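Local coordinates for Lmo0135 protein (Listeria monocytogenes EGD-e, PDB 5ISU) that probably captures peptides outside the membrane and delivers them to an ABC transporter, as the substrate-binding protein CtaP, at residues A[338-349]-A[368-378]; A[385-393]-A[416-424]. One frame throughout, in Å; residues are numbered along the deposited sequence.

Both contacts lie on the same side of the chain's centre, about 16 Å apart between their centres, and follow each other in sequence: interaction 1 closes before interaction 2 opens. Interaction 1 pairs parallel strands 341-347 and 370-376 of a mixed sheet. Helix 378-385 then leads into the first loop of interaction 2, and strand 395-400, which runs parallel to 341-347 on its other edge, separates that loop from the second. The two contacts touch directly, since the Thr343 hydroxyl probably bonds Asp392 O and the Tyr345 ring packs on Tyr393. The loops thus pack directly on the sheet, in a protein whose family has the periplasmic-binding-protein fold.

Interaction 1: A[338-349]-A[368-378]; sequences TSQKLTVYYLNN and GVTLDLKPTDP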
loop_
_atom_site.group_PDB
_atom_site.type_symbol
_atom_site.label_atom_id
_atom_site.label_comp_id
_atom_site.label_asym_id
_atom_site.label_seq_id
_atom_site.Cartn_x
_atom_site.Cartn_y
_atom_site.Cartn_z
ATOM N N THR A 338 18.957 -24.025 -23.407
ATOM C CA THR A 338 17.511 -24.113 -23.626
ATOM C C THR A 338 16.912 -25.478 -23.241
ATOM O O THR A 338 15.702 -25.588 -23.045
ATOM C CB THR A 338 17.151 -23.760 -25.084
ATOM O OG1 THR A 338 15.773 -24.059 -25.318
ATOM C CG2 THR A 338 18.003 -24.547 -26.077
ATOM N N SER A 339 17.766 -26.504 -23.155
ATOM C CA SER A 339 17.364 -27.845 -22.704
ATOM C C SER A 339 16.671 -27.771 -21.344
ATOM O O SER A 339 15.729 -28.522 -21.074
ATOM C CB SER A 339 18.597 -28.744 -22.548
ATOM O OG SER A 339 19.358 -28.789 -23.734
ATOM N N GLN A 340 17.166 -26.867 -20.494
ATOM C CA GLN A 340 16.632 -26.661 -19.156
ATOM C C GLN A 340 15.329 -25.858 -19.214
ATOM O O GLN A 340 15.123 -25.038 -20.116
ATOM C CB GLN A 340 17.670 -25.958 -18.291
ATOM C CG GLN A 340 17.322 -25.905 -16.816
ATOM C CD GLN A 340 18.476 -25.407 -15.966
ATOM O OE1 GLN A 340 19.323 -24.636 -16.431
ATOM N NE2 GLN A 340 18.515 -25.840 -14.708
ATOM N N LYS A 341 14.470 -26.092 -18.225
ATOM C CA LYS A 341 13.146 -25.486 -18.152
ATOM C C LYS A 341 13.040 -24.556 -16.948
ATOM O O LYS A 341 13.607 -24.836 -15.892
ATOM C CB LYS A 341 12.106 -26.614 -18.080
ATOM C CG LYS A 341 12.155 -27.536 -19.304
ATOM C CD LYS A 341 11.521 -28.902 -19.084
ATOM C CE LYS A 341 10.012 -28.859 -18.949
ATOM N NZ LYS A 341 9.456 -30.223 -18.713
ATOM N N LEU A 342 12.325 -23.443 -17.125
ATOM C CA LEU A 342 12.146 -22.451 -16.063
ATOM C C LEU A 342 10.755 -22.532 -15.481
ATOM O O LEU A 342 9.818 -22.955 -16.157
ATOM C CB LEU A 342 12.399 -21.037 -16.583
ATOM C CG LEU A 342 13.813 -20.728 -17.074
ATOM C CD1 LEU A 342 13.884 -19.283 -17.551
ATOM C CD2 LEU A 342 14.848 -20.989 -15.978
ATOM N N THR A 343 10.630 -22.110 -14.227
ATOM C CA THR A 343 9.367 -22.144 -13.512
ATOM C C THR A 343 8.858 -20.747 -13.147
ATOM O O THR A 343 9.633 -19.876 -12.725
ATOM C CB THR A 343 9.492 -22.979 -12.216
ATOM O OG1 THR A 343 10.574 -22.481 -11.409
ATOM C CG2 THR A 343 9.756 -24.448 -12.542
ATOM N N VAL A 344 7.556 -20.531 -13.341
ATOM C CA VAL A 344 6.914 -19.280 -12.934
ATOM C C VAL A 344 5.928 -19.634 -11.827
ATOM O O VAL A 344 5.011 -20.428 -12.027
ATOM C CB VAL A 344 6.236 -18.519 -14.086
ATOM C CG1 VAL A 344 5.268 -19.405 -14.874
ATOM C CG2 VAL A 344 5.534 -17.269 -13.553
ATOM N N TYR A 345 6.166 -19.094 -10.638
ATOM C CA TYR A 345 5.310 -19.354 -9.480
ATOM C C TYR A 345 4.405 -18.159 -9.258
ATOM O O TYR A 345 4.861 -17.032 -9.250
ATOM C CB TYR A 345 6.151 -19.646 -8.219
ATOM C CG TYR A 345 6.615 -21.089 -8.054
ATOM C CD1 TYR A 345 7.625 -21.628 -8.857
ATOM C CD2 TYR A 345 6.074 -21.900 -7.051
ATOM C CE1 TYR A 345 8.052 -22.946 -8.692
ATOM C CE2 TYR A 345 6.492 -23.218 -6.880
ATOM C CZ TYR A 345 7.477 -23.738 -7.697
ATOM O OH TYR A 345 7.894 -25.043 -7.503
ATOM N N TYR A 346 3.122 -18.426 -9.054
ATOM C CA TYR A 346 2.139 -17.376 -8.849
ATOM C C TYR A 346 0.963 -17.914 -8.025
ATOM O O TYR A 346 0.932 -19.099 -7.670
ATOM C CB TYR A 346 1.690 -16.830 -10.215
ATOM C CG TYR A 346 1.067 -17.857 -11.130
ATOM C CD1 TYR A 346 1.859 -18.703 -11.909
ATOM C CD2 TYR A 346 -0.314 -17.965 -11.242
ATOM C CE1 TYR A 346 1.291 -19.651 -12.745
ATOM C CE2 TYR A 346 -0.898 -18.906 -12.072
ATOM C CZ TYR A 346 -0.097 -19.747 -12.823
ATOM O OH TYR A 346 -0.683 -20.674 -13.640
ATOM N N LEU A 347 0.021 -17.033 -7.697
ATOM C CA LEU A 347 -1.166 -17.402 -6.915
ATOM C C LEU A 347 -2.154 -18.237 -7.749
ATOM O O LEU A 347 -2.477 -17.872 -8.877
ATOM C CB LEU A 347 -1.852 -16.130 -6.402
ATOM C CG LEU A 347 -1.039 -15.275 -5.423
ATOM C CD1 LEU A 347 -1.606 -13.867 -5.293
ATOM C CD2 LEU A 347 -0.951 -15.946 -4.058
ATOM N N ASN A 348 -2.651 -19.336 -7.183
ATOM C CA ASN A 348 -3.601 -20.214 -7.900
ATOM C C ASN A 348 -5.060 -19.725 -7.900
ATOM O O ASN A 348 -5.928 -20.390 -8.455
ATOM C CB ASN A 348 -3.546 -21.655 -7.352
ATOM C CG ASN A 348 -4.057 -21.778 -5.916
ATOM O OD1 ASN A 348 -4.407 -20.791 -5.263
ATOM N ND2 ASN A 348 -4.085 -23.004 -5.417
ATOM N N ASN A 349 -5.318 -18.577 -7.276
ATOM C CA ASN A 349 -6.662 -18.010 -7.184
ATOM C C ASN A 349 -6.749 -16.598 -7.785
ATOM O O ASN A 349 -7.572 -15.792 -7.354
ATOM C CB ASN A 349 -7.067 -17.959 -5.709
ATOM C CG ASN A 349 -6.199 -17.014 -4.896
ATOM O OD1 ASN A 349 -5.182 -16.496 -5.378
ATOM N ND2 ASN A 349 -6.599 -16.776 -3.658
ATOM N N GLY A 368 12.855 -19.397 -27.781
ATOM C CA GLY A 368 13.544 -20.659 -27.504
ATOM C C GLY A 368 13.689 -21.050 -26.042
ATOM O O GLY A 368 14.497 -21.931 -25.724
ATOM N N VAL A 369 12.912 -20.420 -25.154
ATOM C CA VAL A 369 12.969 -20.714 -23.705
ATOM C C VAL A 369 11.674 -21.396 -23.256
ATOM O O VAL A 369 10.594 -20.895 -23.537
ATOM C CB VAL A 369 13.185 -19.420 -22.870
ATOM C CG1 VAL A 369 13.150 -19.716 -21.368
ATOM C CG2 VAL A 369 14.490 -18.739 -23.259
ATOM N N THR A 370 11.792 -22.527 -22.554
ATOM C CA THR A 370 10.624 -23.279 -22.070
ATOM C C THR A 370 10.282 -22.858 -20.641
ATOM O O THR A 370 11.132 -22.939 -19.747
ATOM C CB THR A 370 10.873 -24.802 -22.098
ATOM O OG1 THR A 370 11.301 -25.195 -23.406
ATOM C CG2 THR A 370 9.605 -25.580 -21.725
ATOM N N LEU A 371 9.040 -22.420 -20.432
ATOM C CA LEU A 371 8.574 -21.981 -19.119
ATOM C C LEU A 371 7.443 -22.885 -18.649
ATOM O O LEU A 371 6.491 -23.116 -19.388
ATOM C CB LEU A 371 8.066 -20.537 -19.194
ATOM C CG LEU A 371 7.665 -19.861 -17.875
ATOM C CD1 LEU A 371 8.901 -19.575 -17.048
ATOM C CD2 LEU A 371 6.891 -18.568 -18.115
ATOM N N ASP A 372 7.556 -23.385 -17.419
ATOM C CA ASP A 372 6.547 -24.254 -16.809
ATOM C C ASP A 372 5.751 -23.454 -15.801
ATOM O O ASP A 372 6.335 -22.848 -14.907
ATOM C CB ASP A 372 7.212 -25.409 -16.048
ATOM C CG ASP A 372 7.916 -26.405 -16.956
ATOM O OD1 ASP A 372 7.394 -26.721 -18.053
ATOM O OD2 ASP A 372 8.974 -26.916 -16.533
ATOM N N LEU A 373 4.424 -23.466 -15.923
ATOM C CA LEU A 373 3.556 -22.762 -14.971
ATOM C C LEU A 373 3.426 -23.571 -13.709
ATOM O O LEU A 373 3.193 -24.776 -13.767
ATOM C CB LEU A 373 2.161 -22.501 -15.546
ATOM C CG LEU A 373 2.031 -21.291 -16.453
ATOM C CD1 LEU A 373 3.062 -21.311 -17.564
ATOM C CD2 LEU A 373 0.613 -21.240 -17.003
ATOM N N LYS A 374 3.570 -22.907 -12.567
ATOM C CA LYS A 374 3.465 -23.588 -11.299
ATOM C C LYS A 374 2.563 -22.757 -10.386
ATOM O O LYS A 374 3.032 -22.103 -9.465
ATOM C CB LYS A 374 4.865 -23.852 -10.710
ATOM C CG LYS A 374 4.970 -25.136 -9.879
ATOM C CD LYS A 374 4.597 -26.365 -10.718
ATOM C CE LYS A 374 4.899 -27.692 -10.044
ATOM N NZ LYS A 374 6.358 -27.976 -9.972
ATOM N N PRO A 375 1.248 -22.777 -10.659
ATOM C CA PRO A 375 0.318 -22.044 -9.803
ATOM C C PRO A 375 0.335 -22.662 -8.411
ATOM O O PRO A 375 0.415 -23.898 -8.302
ATOM C CB PRO A 375 -1.040 -22.285 -10.471
ATOM C CG PRO A 375 -0.901 -23.585 -11.183
ATOM C CD PRO A 375 0.550 -23.728 -11.552
ATOM N N THR A 376 0.267 -21.844 -7.362
ATOM C CA THR A 376 0.303 -22.378 -5.991
ATOM C C THR A 376 -0.668 -21.719 -5.005
ATOM O O THR A 376 -1.185 -20.624 -5.235
ATOM C CB THR A 376 1.713 -22.269 -5.374
ATOM O OG1 THR A 376 2.050 -20.893 -5.206
ATOM C CG2 THR A 376 2.759 -22.947 -6.242
ATOM N N ASP A 377 -0.880 -22.437 -3.900
ATOM C CA ASP A 377 -1.727 -22.040 -2.772
ATOM C C ASP A 377 -1.053 -20.841 -2.098
ATOM O O ASP A 377 0.171 -20.838 -1.974
ATOM C CB ASP A 377 -1.837 -23.252 -1.810
ATOM C CG ASP A 377 -2.718 -22.996 -0.589
ATOM O OD1 ASP A 377 -2.377 -22.140 0.259
ATOM O OD2 ASP A 377 -3.709 -23.743 -0.426
ATOM N N PRO A 378 -1.837 -19.824 -1.661
ATOM C CA PRO A 378 -1.259 -18.609 -1.037
ATOM C C PRO A 378 -0.282 -18.855 0.116
ATOM O O PRO A 378 0.829 -18.327 0.085
ATOM C CB PRO A 378 -2.489 -17.840 -0.548
ATOM C CG PRO A 378 -3.581 -18.281 -1.451
ATOM C CD PRO A 378 -3.307 -19.729 -1.755
#
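Tyr345 and Lys374 run side by side in the same direction, with the aliphatic part of the lysine laid over one face of the phenol ring. Lys374 CB stands 3.9 Å from the Tyr345 ring centroid and nearly on its normal, a CH-pi contact, while CG continues toward CZ. Lysine suits this exposed position because its methylenes can cover the ring while its amine lies beyond them. Thr376 CG2 also meets this ring, 3.6 Å from Tyr345 CD2.

On the opposite face of the two strands Pro375 CA lies over the Tyr346 ring but displaced toward its rim, 3.9 Å from the centroid. The Tyr346 chi1 of 60° puts CG between the backbone N and the carbonyl carbon, from where the ring reaches across to the proline. On the same face Leu342, Val344, Leu371 and Leu373 form an apolar seam, with Val344 CG1 3.7 Å from Leu371 CD2; branched apolar residues suit this largely buried side.

Backbone hydrogen bonds of the parallel pairing hold the register, among them Leu342 N to Thr370 O at 2.9 Å. Tyr346 O takes two donors from Thr376: the amide N at 2.8 Å and, from above the carbonyl plane, OG1 at 3.2 Å. Threonine thus serves with both branches, methyl to ring and hydroxyl to carbonyl.

With helix 351-365 as the crossover, the two strands make a beta-alpha-beta unit; the helix packs on Tyr346 and Leu373. Helix 378-385 meets Tyr345, Leu347 and Thr376, and strand 395-400 continues the sheet beyond strand 341-347.

Interaction 2: A[385-393]-A[416-424]; sequences TLDRKNADY and DAPYNYSNY
Two loops of tight turns meet here: a type I beta turn, Asp387 to Asn390, followed by an Asx turn at Asn390, and two successive type I turns, Ala417 to Asn420 and Asn420 to Asn423. They are joined chiefly by the guanidinium of Arg388, which bonds a backbone carbonyl of each loop and the side-chain oxygen of Asn423. The arginine chain bends at chi2 (-73°) and chi3 (55°), which folds the guanidinium between the two loops, its edge serving acceptors on both.

NE donates to Asn423 OD1 at 2.9 Å, nearly straight at 169° and in the guanidinium plane. The Asn423 amide is itself placed by Asn264, which takes a bond from ND2. Arg388 NH2 reaches Pro418 O at 2.8 Å, coming from above that carbonyl plane. NH1 and NH2 both donate to a single acceptor in their own loop, Thr385 O, close to the guanidinium plane. Arginine suits the place because its flat group carries donors around its rim, while one face lies against the peptide between Asn420 and Tyr421.

Thr385 O also lies at the edge of the Tyr421 ring, 3.2 Å from CD1. At the outer margin Leu386 CD1 approaches the edge of the Tyr419 ring, 3.8 Å from CE1, and a water donates to both Leu386 O and Pro418 O.

Tyrosine at 393 combines an apolar ring, packed on Ile384, with a hydroxyl that can reach the second loop. Tyr393 OH donates to Tyr421 O at 2.7 Å, in the carbonyl plane and on a lone pair.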
loop_
_atom_site.group_PDB
_atom_site.type_symbol
_atom_site.label_atom_id
_atom_site.label_comp_id
_atom_site.label_asym_id
_atom_site.label_seq_id
_atom_site.Cartn_x
_atom_site.Cartn_y
_atom_site.Cartn_z
ATOM N N THR A 385 8.373 -17.945 -1.312
ATOM C CA THR A 385 8.980 -16.661 -1.663
ATOM C C THR A 385 9.464 -15.828 -0.484
ATOM O O THR A 385 10.226 -14.890 -0.671
ATOM C CB THR A 385 8.030 -15.799 -2.528
ATOM O OG1 THR A 385 6.903 -15.377 -1.750
ATOM C CG2 THR A 385 7.563 -16.587 -3.734
ATOM N N LEU A 386 9.020 -16.145 0.723
ATOM C CA LEU A 386 9.469 -15.398 1.897
ATOM C C LEU A 386 10.788 -16.001 2.413
ATOM O O LEU A 386 11.433 -15.434 3.298
ATOM C CB LEU A 386 8.384 -15.397 2.979
ATOM C CG LEU A 386 8.309 -14.149 3.855
ATOM C CD1 LEU A 386 7.888 -12.939 3.008
ATOM C CD2 LEU A 386 7.324 -14.365 4.997
ATOM N N ASP A 387 11.192 -17.133 1.827
ATOM C CA ASP A 387 12.432 -17.831 2.191
ATOM C C ASP A 387 13.578 -17.405 1.254
ATOM O O ASP A 387 13.668 -17.872 0.117
ATOM C CB ASP A 387 12.198 -19.353 2.117
ATOM C CG ASP A 387 13.402 -20.172 2.562
ATOM O OD1 ASP A 387 14.355 -19.608 3.159
ATOM O OD2 ASP A 387 13.380 -21.401 2.320
ATOM N N ARG A 388 14.462 -16.542 1.755
ATOM C CA ARG A 388 15.596 -16.013 0.971
ATOM C C ARG A 388 16.616 -17.038 0.442
ATOM O O ARG A 388 17.455 -16.687 -0.388
ATOM C CB ARG A 388 16.327 -14.889 1.750
ATOM C CG ARG A 388 15.507 -13.622 2.000
ATOM C CD ARG A 388 15.306 -12.759 0.750
ATOM N NE ARG A 388 14.721 -13.507 -0.362
ATOM C CZ ARG A 388 13.424 -13.785 -0.507
ATOM N NH1 ARG A 388 13.023 -14.501 -1.550
ATOM N NH2 ARG A 388 12.523 -13.372 0.379
ATOM N N LYS A 389 16.545 -18.285 0.894
ATOM C CA LYS A 389 17.466 -19.318 0.406
ATOM C C LYS A 389 16.834 -20.187 -0.680
ATOM O O LYS A 389 17.517 -21.025 -1.276
ATOM C CB LYS A 389 17.891 -20.212 1.563
ATOM C CG LYS A 389 18.594 -19.463 2.692
ATOM C CD LYS A 389 18.585 -20.260 3.983
ATOM C CE LYS A 389 17.176 -20.365 4.562
ATOM N NZ LYS A 389 17.174 -21.076 5.866
ATOM N N ASN A 390 15.543 -19.975 -0.946
ATOM C CA ASN A 390 14.795 -20.794 -1.911
ATOM C C ASN A 390 15.165 -20.518 -3.369
ATOM O O ASN A 390 15.257 -19.363 -3.793
ATOM C CB ASN A 390 13.289 -20.602 -1.690
ATOM C CG ASN A 390 12.440 -21.588 -2.488
ATOM O OD1 ASN A 390 12.441 -21.577 -3.727
ATOM N ND2 ASN A 390 11.669 -22.414 -1.781
ATOM N N ALA A 391 15.365 -21.605 -4.118
ATOM C CA ALA A 391 15.707 -21.562 -5.547
ATOM C C ALA A 391 14.768 -22.452 -6.383
ATOM O O ALA A 391 15.143 -22.915 -7.466
ATOM C CB ALA A 391 17.153 -21.987 -5.753
ATOM N N ASP A 392 13.557 -22.693 -5.879
ATOM C CA ASP A 392 12.571 -23.493 -6.617
ATOM C C ASP A 392 11.982 -22.698 -7.767
ATOM O O ASP A 392 11.794 -23.226 -8.859
ATOM C CB ASP A 392 11.423 -23.931 -5.707
ATOM C CG ASP A 392 11.872 -24.831 -4.581
ATOM O OD1 ASP A 392 13.023 -25.337 -4.599
ATOM O OD2 ASP A 392 11.048 -25.045 -3.673
ATOM N N TYR A 393 11.705 -21.423 -7.512
ATOM C CA TYR A 393 11.088 -20.555 -8.512
ATOM C C TYR A 393 12.121 -19.813 -9.345
ATOM O O TYR A 393 13.100 -19.300 -8.825
ATOM C CB TYR A 393 10.115 -19.549 -7.850
ATOM C CG TYR A 393 10.739 -18.491 -6.918
ATOM C CD1 TYR A 393 11.000 -18.778 -5.575
ATOM C CD2 TYR A 393 11.006 -17.197 -7.370
ATOM C CE1 TYR A 393 11.543 -17.829 -4.720
ATOM C CE2 TYR A 393 11.538 -16.236 -6.518
ATOM C CZ TYR A 393 11.813 -16.565 -5.192
ATOM O OH TYR A 393 12.349 -15.635 -4.326
ATOM N N ASP A 416 20.496 -7.884 2.147
ATOM C CA ASP A 416 20.016 -8.588 3.343
ATOM C C ASP A 416 18.504 -8.523 3.578
ATOM O O ASP A 416 18.006 -9.130 4.529
ATOM C CB ASP A 416 20.664 -7.957 4.590
ATOM C CG ASP A 416 22.165 -7.818 4.473
ATOM O OD1 ASP A 416 22.756 -8.329 3.490
ATOM O OD2 ASP A 416 22.761 -7.185 5.371
ATOM N N ALA A 417 17.778 -7.794 2.739
ATOM C CA ALA A 417 16.354 -7.594 2.981
ATOM C C ALA A 417 15.503 -8.866 2.870
ATOM O O ALA A 417 15.739 -9.705 1.994
ATOM C CB ALA A 417 15.814 -6.516 2.065
ATOM N N PRO A 418 14.504 -9.004 3.765
ATOM C CA PRO A 418 13.643 -10.182 3.759
ATOM C C PRO A 418 12.675 -10.227 2.568
ATOM O O PRO A 418 12.230 -11.313 2.205
ATOM C CB PRO A 418 12.879 -10.071 5.090
ATOM C CG PRO A 418 12.848 -8.618 5.384
ATOM C CD PRO A 418 14.129 -8.052 4.831
ATOM N N TYR A 419 12.366 -9.081 1.954
ATOM C CA TYR A 419 11.452 -9.088 0.801
ATOM C C TYR A 419 12.186 -8.905 -0.544
ATOM O O TYR A 419 11.578 -8.523 -1.527
ATOM C CB TYR A 419 10.316 -8.068 0.997
ATOM C CG TYR A 419 9.676 -8.134 2.376
ATOM C CD1 TYR A 419 8.899 -9.234 2.761
ATOM C CD2 TYR A 419 9.830 -7.089 3.291
ATOM C CE1 TYR A 419 8.319 -9.295 4.025
ATOM C CE2 TYR A 419 9.246 -7.140 4.556
ATOM C CZ TYR A 419 8.492 -8.244 4.920
ATOM O OH TYR A 419 7.904 -8.304 6.168
ATOM N N ASN A 420 13.488 -9.207 -0.578
ATOM C CA ASN A 420 14.297 -9.128 -1.810
ATOM C C ASN A 420 14.047 -10.439 -2.568
ATOM O O ASN A 420 14.870 -11.366 -2.535
ATOM C CB ASN A 420 15.781 -8.957 -1.434
ATOM C CG ASN A 420 16.717 -8.774 -2.638
ATOM O OD1 ASN A 420 16.398 -9.104 -3.783
ATOM N ND2 ASN A 420 17.915 -8.261 -2.354
ATOM N N TYR A 421 12.908 -10.499 -3.251
ATOM C CA TYR A 421 12.473 -11.720 -3.979
ATOM C C TYR A 421 13.419 -12.187 -5.089
ATOM O O TYR A 421 13.527 -13.393 -5.366
ATOM C CB TYR A 421 11.037 -11.545 -4.525
ATOM C CG TYR A 421 10.009 -11.274 -3.418
ATOM C CD1 TYR A 421 9.795 -12.208 -2.404
ATOM C CD2 TYR A 421 9.247 -10.103 -3.396
ATOM C CE1 TYR A 421 8.875 -11.984 -1.392
ATOM C CE2 TYR A 421 8.319 -9.872 -2.386
ATOM C CZ TYR A 421 8.138 -10.822 -1.388
ATOM O OH TYR A 421 7.230 -10.626 -0.380
ATOM N N SER A 422 14.116 -11.233 -5.695
ATOM C CA SER A 422 15.055 -11.520 -6.760
ATOM C C SER A 422 16.411 -12.035 -6.223
ATOM O O SER A 422 17.195 -12.587 -6.984
ATOM C CB SER A 422 15.264 -10.264 -7.609
ATOM O OG SER A 422 14.034 -9.764 -8.134
ATOM N N ASN A 423 16.669 -11.854 -4.923
ATOM C CA ASN A 423 17.931 -12.268 -4.271
ATOM C C ASN A 423 19.156 -11.596 -4.933
ATOM O O ASN A 423 20.240 -12.189 -5.035
ATOM C CB ASN A 423 18.072 -13.799 -4.243
ATOM C CG ASN A 423 16.948 -14.474 -3.482
ATOM O OD1 ASN A 423 16.788 -14.262 -2.291
ATOM N ND2 ASN A 423 16.182 -15.324 -4.169
ATOM N N TYR A 424 18.954 -10.340 -5.337
ATOM C CA TYR A 424 19.965 -9.501 -5.991
ATOM C C TYR A 424 20.913 -8.883 -4.961
ATOM O O TYR A 424 20.486 -8.147 -4.074
ATOM C CB TYR A 424 19.230 -8.417 -6.780
ATOM C CG TYR A 424 20.055 -7.334 -7.440
ATOM C CD1 TYR A 424 20.842 -7.605 -8.558
ATOM C CD2 TYR A 424 19.965 -6.014 -7.010
ATOM C CE1 TYR A 424 21.552 -6.599 -9.189
ATOM C CE2 TYR A 424 20.677 -5.008 -7.636
ATOM C CZ TYR A 424 21.461 -5.302 -8.723
ATOM O OH TYR A 424 22.166 -4.297 -9.342
HETATM O O HOH W 1 12.046 -12.949 4.280
#